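Local atomic coordinates of minor structural protein 5 (Lactococcus phage Tuc2009, PDB entry 5E7T), a protein that probably forms part of the phage baseplate, where a galactose-binding-like beta-sandwich domain is consistent with a role in binding carbohydrate on the host cell. Residues N62-D68 with I160-F166; Y114-K120 with P148-D152. All coordinates share one frame; numbering follows the deposited sequence.

Contact 1 (N62-D68 with I160-F166); sequences NAWVNKD and ILNVGFF
Phe166 turns an edge onto one face of the Trp64 indole in a T-shaped stack, the six-membered ring centroids 4.9 Å apart and the planes at 66°; Phe166 CE2 sits over the middle of that face. Backbone N of Ala63 lies over a face of the Phe166 ring. The third ring, Phe165, meets Val65 CG2 at its edge, CE2 to CG2 3.7 Å. With CG anti to its carbonyl carbon (chi1 -64°), Trp64 swings across to Gly164, where CE3 comes 3.4 Å from CA and no side chain stands in the way. Six backbone hydrogen bonds join the antiparallel strands through the pairs Ala63-Phe165, Val65-Val163 and Lys67-Leu161; that from Val65 N to Val163 O is 2.8 Å long and nearly straight (178° at the hydrogen). Asn62 and Ala63 both face Phe165, a G1 beta bulge where the edge strand begins. A sulfate, probably from the crystallisation liquor, lies about 3 Å from the Trp64 side chain (nearest atoms). The contact thus has an apolar face, where Leu161, Val163 and Phe165 pack on Met58 of the five-stranded sheet, as expected inside a beta sandwich, and a more exposed one carrying Trp64, Asn66 and Asp68.

Contact 2 (Y114-K120 with P148-D152); sequences YTENSWK and PPYED
Glu151 lays its side chain over the Tyr114 ring where two loops at one end of the beta sandwich meet: the hairpin turn 114-120, which joins strand 104-114 to strand 121-126, and the loop segment 148-152, part of the link from strand 139-146 to strand 157-166. Glu151 CG stands 3.6 Å from the Tyr114 ring centroid and only 5° off the ring normal, a CH-pi contact centred on the face. Pro148 comes to the edge of the same ring, Pro148 CG to Tyr114 CE2 4.0 Å, and the tyrosine hydroxyl reaches past it to the backbone of Tyr150, with Tyr114 OH 3.8 Å from Tyr150 CA. Lys120 crosses Pro148 obliquely; bends at chi2 and chi4 bring Lys120 NZ to 3.7 Å from Pro148 CB.

The Glu151 chain, bent at chi2 (-77°), then turns its carboxylate up off the ring face to Ser118. Behind this first shell, the hairpin turn is pinned by the bond from Tyr114 N to Lys120 O, 2.9 Å, while Trp119 folds one indole face back over the peptide joining Thr115 and Glu116. Val155, Thr157 and Ile122 pack around Tyr114, Ile122 also touching Pro148, so the tyrosine ties both loops to the neighbouring strands. Farther out, Asp152 OD2 bonds to Ser154 OG, and Tyr150 OH makes a weak hydrogen bond to a basic side chain of another protein chain. The Ser118 hydroxyl joins the two loops: OG donates to Glu151 OE2 at 2.7 Å, approaching from above the carboxylate plane, and itself weakly accepts Lys120 N at 3.5 Å.

Overall arrangement
Both contacts belong to the same beta-sandwich domain, each about 24 Å from the centre of the chain and on the same side of it. Their centres are 20 Å apart and their nearest atoms about 7 Å, with no touch. Contact 2 falls within the 91 residues that separate the two strands of contact 1. Strand 104-114 links them physically: it lies beside 157-166 in the four-stranded sheet, bonding Ile160, Asn162 and Phe166 through its backbone, and ends at Tyr114 in contact 2. Contact 1 thus completes one margin of that sheet, whereas contact 2 closes loops at its end. The sulfate, probably from the crystallisation liquor, lies by Trp64 of contact 1.

Contact 1 (N62-D68 with I160-F166)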
loop_
_atom_site.group_PDB
_atom_site.type_symbol
_atom_site.label_atom_id
_atom_site.label_comp_id
_atom_site.label_asym_id
_atom_site.label_seq_id
_atom_site.Cartn_x
_atom_site.Cartn_y
_atom_site.Cartn_z
ATOM N N ASN B 62 -11.138 50.065 -47.977
ATOM C CA ASN B 62 -12.534 50.211 -47.525
ATOM C C ASN B 62 -12.803 49.190 -46.452
ATOM O O ASN B 62 -13.649 48.289 -46.585
ATOM C CB ASN B 62 -13.535 50.132 -48.665
ATOM C CG ASN B 62 -13.498 51.322 -49.570
ATOM O OD1 ASN B 62 -13.390 51.190 -50.790
ATOM N ND2 ASN B 62 -13.635 52.509 -49.002
ATOM N N ALA B 63 -11.999 49.296 -45.396
ATOM C CA ALA B 63 -12.004 48.322 -44.330
ATOM C C ALA B 63 -11.480 48.831 -43.018
ATOM O O ALA B 63 -10.670 49.770 -42.962
ATOM C CB ALA B 63 -11.170 47.119 -44.756
ATOM N N TRP B 64 -11.913 48.131 -41.958
ATOM C CA TRP B 64 -11.434 48.297 -40.609
ATOM C C TRP B 64 -10.391 47.210 -40.445
ATOM O O TRP B 64 -10.628 46.055 -40.823
ATOM C CB TRP B 64 -12.562 48.101 -39.614
ATOM C CG TRP B 64 -13.638 49.129 -39.748
ATOM C CD1 TRP B 64 -14.908 48.941 -40.231
ATOM C CD2 TRP B 64 -13.529 50.517 -39.431
ATOM N NE1 TRP B 64 -15.609 50.128 -40.188
ATOM C CE2 TRP B 64 -14.780 51.114 -39.707
ATOM C CE3 TRP B 64 -12.519 51.299 -38.877
ATOM C CZ2 TRP B 64 -15.019 52.474 -39.500
ATOM C CZ3 TRP B 64 -12.755 52.645 -38.687
ATOM C CH2 TRP B 64 -13.994 53.219 -38.990
ATOM N N VAL B 65 -9.209 47.590 -39.962
ATOM C CA VAL B 65 -8.101 46.671 -39.731
ATOM C C VAL B 65 -7.836 46.734 -38.238
ATOM O O VAL B 65 -7.690 47.831 -37.701
ATOM C CB VAL B 65 -6.833 47.070 -40.546
ATOM C CG1 VAL B 65 -5.688 46.074 -40.343
ATOM C CG2 VAL B 65 -7.154 47.228 -42.027
ATOM N N ASN B 66 -7.794 45.584 -37.560
ATOM C CA ASN B 66 -7.450 45.584 -36.145
ATOM C C ASN B 66 -6.508 44.437 -35.771
ATOM O O ASN B 66 -6.341 43.489 -36.549
ATOM C CB ASN B 66 -8.683 45.638 -35.248
ATOM C CG ASN B 66 -9.517 44.397 -35.204
ATOM O OD1 ASN B 66 -9.156 43.401 -34.572
ATOM N ND2 ASN B 66 -10.699 44.473 -35.790
ATOM N N LYS B 67 -5.837 44.570 -34.615
ATOM C CA LYS B 67 -4.946 43.563 -34.029
ATOM C C LYS B 67 -5.404 43.471 -32.579
ATOM O O LYS B 67 -5.575 44.504 -31.942
ATOM C CB LYS B 67 -3.449 43.953 -34.134
ATOM C CG LYS B 67 -2.922 44.209 -35.561
ATOM C CD LYS B 67 -2.896 42.979 -36.475
ATOM C CE LYS B 67 -3.017 43.325 -37.941
ATOM N NZ LYS B 67 -1.912 42.734 -38.746
ATOM N N ASP B 68 -5.711 42.268 -32.091
ATOM C CA ASP B 68 -6.198 42.086 -30.725
ATOM C C ASP B 68 -5.116 42.362 -29.687
ATOM O O ASP B 68 -4.019 41.770 -29.749
ATOM C CB ASP B 68 -6.818 40.687 -30.542
ATOM C CG ASP B 68 -7.400 40.379 -29.174
ATOM O OD1 ASP B 68 -7.832 41.325 -28.482
ATOM O OD2 ASP B 68 -7.448 39.183 -28.805
ATOM N N ILE B 160 -8.567 46.450 -28.577
ATOM C CA ILE B 160 -7.975 46.391 -29.912
ATOM C C ILE B 160 -7.176 47.622 -30.292
ATOM O O ILE B 160 -7.420 48.728 -29.790
ATOM C CB ILE B 160 -9.039 46.086 -31.011
ATOM C CG1 ILE B 160 -10.172 47.125 -31.044
ATOM C CG2 ILE B 160 -9.578 44.683 -30.908
ATOM C CD1 ILE B 160 -10.991 47.113 -32.246
ATOM N N LEU B 161 -6.246 47.421 -31.233
ATOM C CA LEU B 161 -5.525 48.470 -31.928
ATOM C C LEU B 161 -6.271 48.459 -33.260
ATOM O O LEU B 161 -6.226 47.444 -33.975
ATOM C CB LEU B 161 -4.040 48.142 -32.139
ATOM C CG LEU B 161 -3.319 48.962 -33.214
ATOM C CD1 LEU B 161 -3.206 50.399 -32.843
ATOM C CD2 LEU B 161 -1.950 48.419 -33.474
ATOM N N ASN B 162 -6.995 49.554 -33.565
ATOM C CA ASN B 162 -7.808 49.672 -34.760
ATOM C C ASN B 162 -7.443 50.873 -35.609
ATOM O O ASN B 162 -6.986 51.889 -35.085
ATOM C CB ASN B 162 -9.252 49.786 -34.319
ATOM C CG ASN B 162 -10.287 49.730 -35.406
ATOM O OD1 ASN B 162 -10.801 50.767 -35.841
ATOM N ND2 ASN B 162 -10.689 48.515 -35.786
ATOM N N VAL B 163 -7.683 50.755 -36.925
ATOM C CA VAL B 163 -7.557 51.792 -37.954
ATOM C C VAL B 163 -8.518 51.440 -39.087
ATOM O O VAL B 163 -8.775 50.259 -39.321
ATOM C CB VAL B 163 -6.115 52.082 -38.448
ATOM C CG1 VAL B 163 -5.566 50.944 -39.279
ATOM C CG2 VAL B 163 -6.051 53.396 -39.235
ATOM N N GLY B 164 -9.056 52.467 -39.741
ATOM C CA GLY B 164 -9.972 52.339 -40.856
ATOM C C GLY B 164 -9.460 53.074 -42.064
ATOM O O GLY B 164 -9.144 54.261 -41.987
ATOM N N PHE B 165 -9.345 52.347 -43.179
ATOM C CA PHE B 165 -8.894 52.883 -44.459
ATOM C C PHE B 165 -10.097 52.871 -45.393
ATOM O O PHE B 165 -10.620 51.804 -45.731
ATOM C CB PHE B 165 -7.761 52.040 -45.046
ATOM C CG PHE B 165 -6.554 51.805 -44.169
ATOM C CD1 PHE B 165 -5.477 52.681 -44.192
ATOM C CD2 PHE B 165 -6.447 50.655 -43.403
ATOM C CE1 PHE B 165 -4.324 52.420 -43.447
ATOM C CE2 PHE B 165 -5.294 50.393 -42.668
ATOM C CZ PHE B 165 -4.239 51.275 -42.700
ATOM N N PHE B 166 -10.584 54.062 -45.732
ATOM C CA PHE B 166 -11.737 54.204 -46.605
ATOM C C PHE B 166 -11.444 55.138 -47.755
ATOM O O PHE B 166 -10.756 56.150 -47.592
ATOM C CB PHE B 166 -12.996 54.595 -45.823
ATOM C CG PHE B 166 -13.435 53.492 -44.894
ATOM C CD1 PHE B 166 -14.218 52.442 -45.358
ATOM C CD2 PHE B 166 -13.008 53.465 -43.569
ATOM C CE1 PHE B 166 -14.580 51.393 -44.516
ATOM C CE2 PHE B 166 -13.379 52.414 -42.726
ATOM C CZ PHE B 166 -14.156 51.379 -43.212
#

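Contact 2 (Y114-K120 with P148-D152)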
loop_
_atom_site.group_PDB
_atom_site.type_symbol
_atom_site.label_atom_id
_atom_site.label_comp_id
_atom_site.label_asym_id
_atom_site.label_seq_id
_atom_site.Cartn_x
_atom_site.Cartn_y
_atom_site.Cartn_z
ATOM N N TYR B 114 -16.795 48.276 -24.907
ATOM C CA TYR B 114 -17.918 47.345 -24.878
ATOM C C TYR B 114 -18.146 46.896 -26.336
ATOM O O TYR B 114 -17.708 47.579 -27.273
ATOM C CB TYR B 114 -19.186 47.977 -24.240
ATOM C CG TYR B 114 -19.112 48.168 -22.736
ATOM C CD1 TYR B 114 -19.287 47.094 -21.866
ATOM C CD2 TYR B 114 -18.865 49.418 -22.183
ATOM C CE1 TYR B 114 -19.167 47.254 -20.483
ATOM C CE2 TYR B 114 -18.763 49.594 -20.800
ATOM C CZ TYR B 114 -18.904 48.505 -19.952
ATOM O OH TYR B 114 -18.786 48.675 -18.587
ATOM N N THR B 115 -18.750 45.728 -26.536
ATOM C CA THR B 115 -18.939 45.245 -27.894
ATOM C C THR B 115 -20.405 45.353 -28.304
ATOM O O THR B 115 -21.007 46.410 -28.073
ATOM C CB THR B 115 -18.313 43.869 -28.089
ATOM O OG1 THR B 115 -18.930 42.915 -27.209
ATOM C CG2 THR B 115 -16.805 43.899 -27.914
ATOM N N GLU B 116 -20.967 44.276 -28.929
ATOM C CA GLU B 116 -22.312 44.214 -29.498
ATOM C C GLU B 116 -23.334 44.941 -28.696
ATOM O O GLU B 116 -23.457 44.740 -27.481
ATOM C CB GLU B 116 -22.770 42.790 -29.792
ATOM C CG GLU B 116 -22.530 42.387 -31.230
ATOM C CD GLU B 116 -21.087 42.116 -31.607
ATOM O OE1 GLU B 116 -20.265 41.811 -30.708
ATOM O OE2 GLU B 116 -20.787 42.186 -32.822
ATOM N N ASN B 117 -24.065 45.801 -29.433
ATOM C CA ASN B 117 -25.088 46.765 -29.041
ATOM C C ASN B 117 -24.434 48.097 -28.639
ATOM O O ASN B 117 -24.615 49.098 -29.341
ATOM C CB ASN B 117 -26.069 46.227 -27.971
ATOM C CG ASN B 117 -27.025 45.140 -28.464
ATOM O OD1 ASN B 117 -27.548 45.179 -29.594
ATOM N ND2 ASN B 117 -27.303 44.155 -27.604
ATOM N N SER B 118 -23.595 48.076 -27.589
ATOM C CA SER B 118 -22.967 49.255 -27.007
ATOM C C SER B 118 -21.898 49.909 -27.828
ATOM O O SER B 118 -22.127 51.032 -28.270
ATOM C CB SER B 118 -22.424 48.955 -25.619
ATOM O OG SER B 118 -22.141 50.158 -24.930
ATOM N N TRP B 119 -20.700 49.286 -27.941
ATOM C CA TRP B 119 -19.522 49.829 -28.631
ATOM C C TRP B 119 -18.902 51.028 -27.899
ATOM O O TRP B 119 -17.869 51.539 -28.352
ATOM C CB TRP B 119 -19.771 50.144 -30.116
ATOM C CG TRP B 119 -20.190 48.934 -30.886
ATOM C CD1 TRP B 119 -21.448 48.642 -31.329
ATOM C CD2 TRP B 119 -19.398 47.758 -31.129
ATOM N NE1 TRP B 119 -21.473 47.387 -31.898
ATOM C CE2 TRP B 119 -20.229 46.822 -31.785
ATOM C CE3 TRP B 119 -18.059 47.410 -30.865
ATOM C CZ2 TRP B 119 -19.759 45.573 -32.207
ATOM C CZ3 TRP B 119 -17.597 46.170 -31.280
ATOM C CH2 TRP B 119 -18.437 45.275 -31.958
ATOM N N LYS B 120 -19.477 51.431 -26.733
ATOM C CA LYS B 120 -19.000 52.554 -25.918
ATOM C C LYS B 120 -17.581 52.286 -25.400
ATOM O O LYS B 120 -17.299 51.163 -24.994
ATOM C CB LYS B 120 -20.020 52.908 -24.803
ATOM C CG LYS B 120 -19.594 53.995 -23.799
ATOM C CD LYS B 120 -19.266 55.383 -24.416
ATOM C CE LYS B 120 -18.837 56.435 -23.397
ATOM N NZ LYS B 120 -17.456 56.230 -22.861
ATOM N N PRO B 148 -16.848 54.447 -18.117
ATOM C CA PRO B 148 -18.289 54.670 -18.309
ATOM C C PRO B 148 -19.134 53.761 -17.397
ATOM O O PRO B 148 -18.635 52.734 -16.878
ATOM C CB PRO B 148 -18.485 54.347 -19.789
ATOM C CG PRO B 148 -17.461 53.310 -20.064
ATOM C CD PRO B 148 -16.274 53.650 -19.224
ATOM N N PRO B 149 -20.428 54.099 -17.190
ATOM C CA PRO B 149 -21.258 53.252 -16.334
ATOM C C PRO B 149 -21.456 51.865 -16.925
ATOM O O PRO B 149 -21.464 51.707 -18.159
ATOM C CB PRO B 149 -22.560 54.040 -16.206
ATOM C CG PRO B 149 -22.602 54.878 -17.385
ATOM C CD PRO B 149 -21.201 55.246 -17.698
ATOM N N TYR B 150 -21.611 50.858 -16.027
ATOM C CA TYR B 150 -21.794 49.470 -16.414
ATOM C C TYR B 150 -22.969 49.327 -17.352
ATOM O O TYR B 150 -23.964 50.036 -17.198
ATOM C CB TYR B 150 -21.994 48.570 -15.186
ATOM C CG TYR B 150 -20.828 48.468 -14.219
ATOM C CD1 TYR B 150 -19.574 48.044 -14.647
ATOM C CD2 TYR B 150 -21.014 48.662 -12.854
ATOM C CE1 TYR B 150 -18.507 47.906 -13.752
ATOM C CE2 TYR B 150 -19.960 48.523 -11.948
ATOM C CZ TYR B 150 -18.706 48.138 -12.398
ATOM O OH TYR B 150 -17.665 48.012 -11.501
ATOM N N GLU B 151 -22.825 48.430 -18.342
ATOM C CA GLU B 151 -23.831 48.045 -19.345
ATOM C C GLU B 151 -24.574 46.801 -18.841
ATOM O O GLU B 151 -24.269 46.318 -17.743
ATOM C CB GLU B 151 -23.110 47.665 -20.645
ATOM C CG GLU B 151 -22.546 48.837 -21.407
ATOM C CD GLU B 151 -23.576 49.629 -22.182
ATOM O OE1 GLU B 151 -24.668 49.089 -22.477
ATOM O OE2 GLU B 151 -23.274 50.793 -22.520
ATOM N N ASP B 152 -25.487 46.226 -19.662
ATOM C CA ASP B 152 -26.165 44.971 -19.311
ATOM C C ASP B 152 -25.090 43.871 -19.192
ATOM O O ASP B 152 -24.050 43.991 -19.859
ATOM C CB ASP B 152 -27.196 44.586 -20.378
ATOM C CG ASP B 152 -28.208 43.571 -19.880
ATOM O OD1 ASP B 152 -28.946 43.889 -18.924
ATOM O OD2 ASP B 152 -28.208 42.432 -20.390
#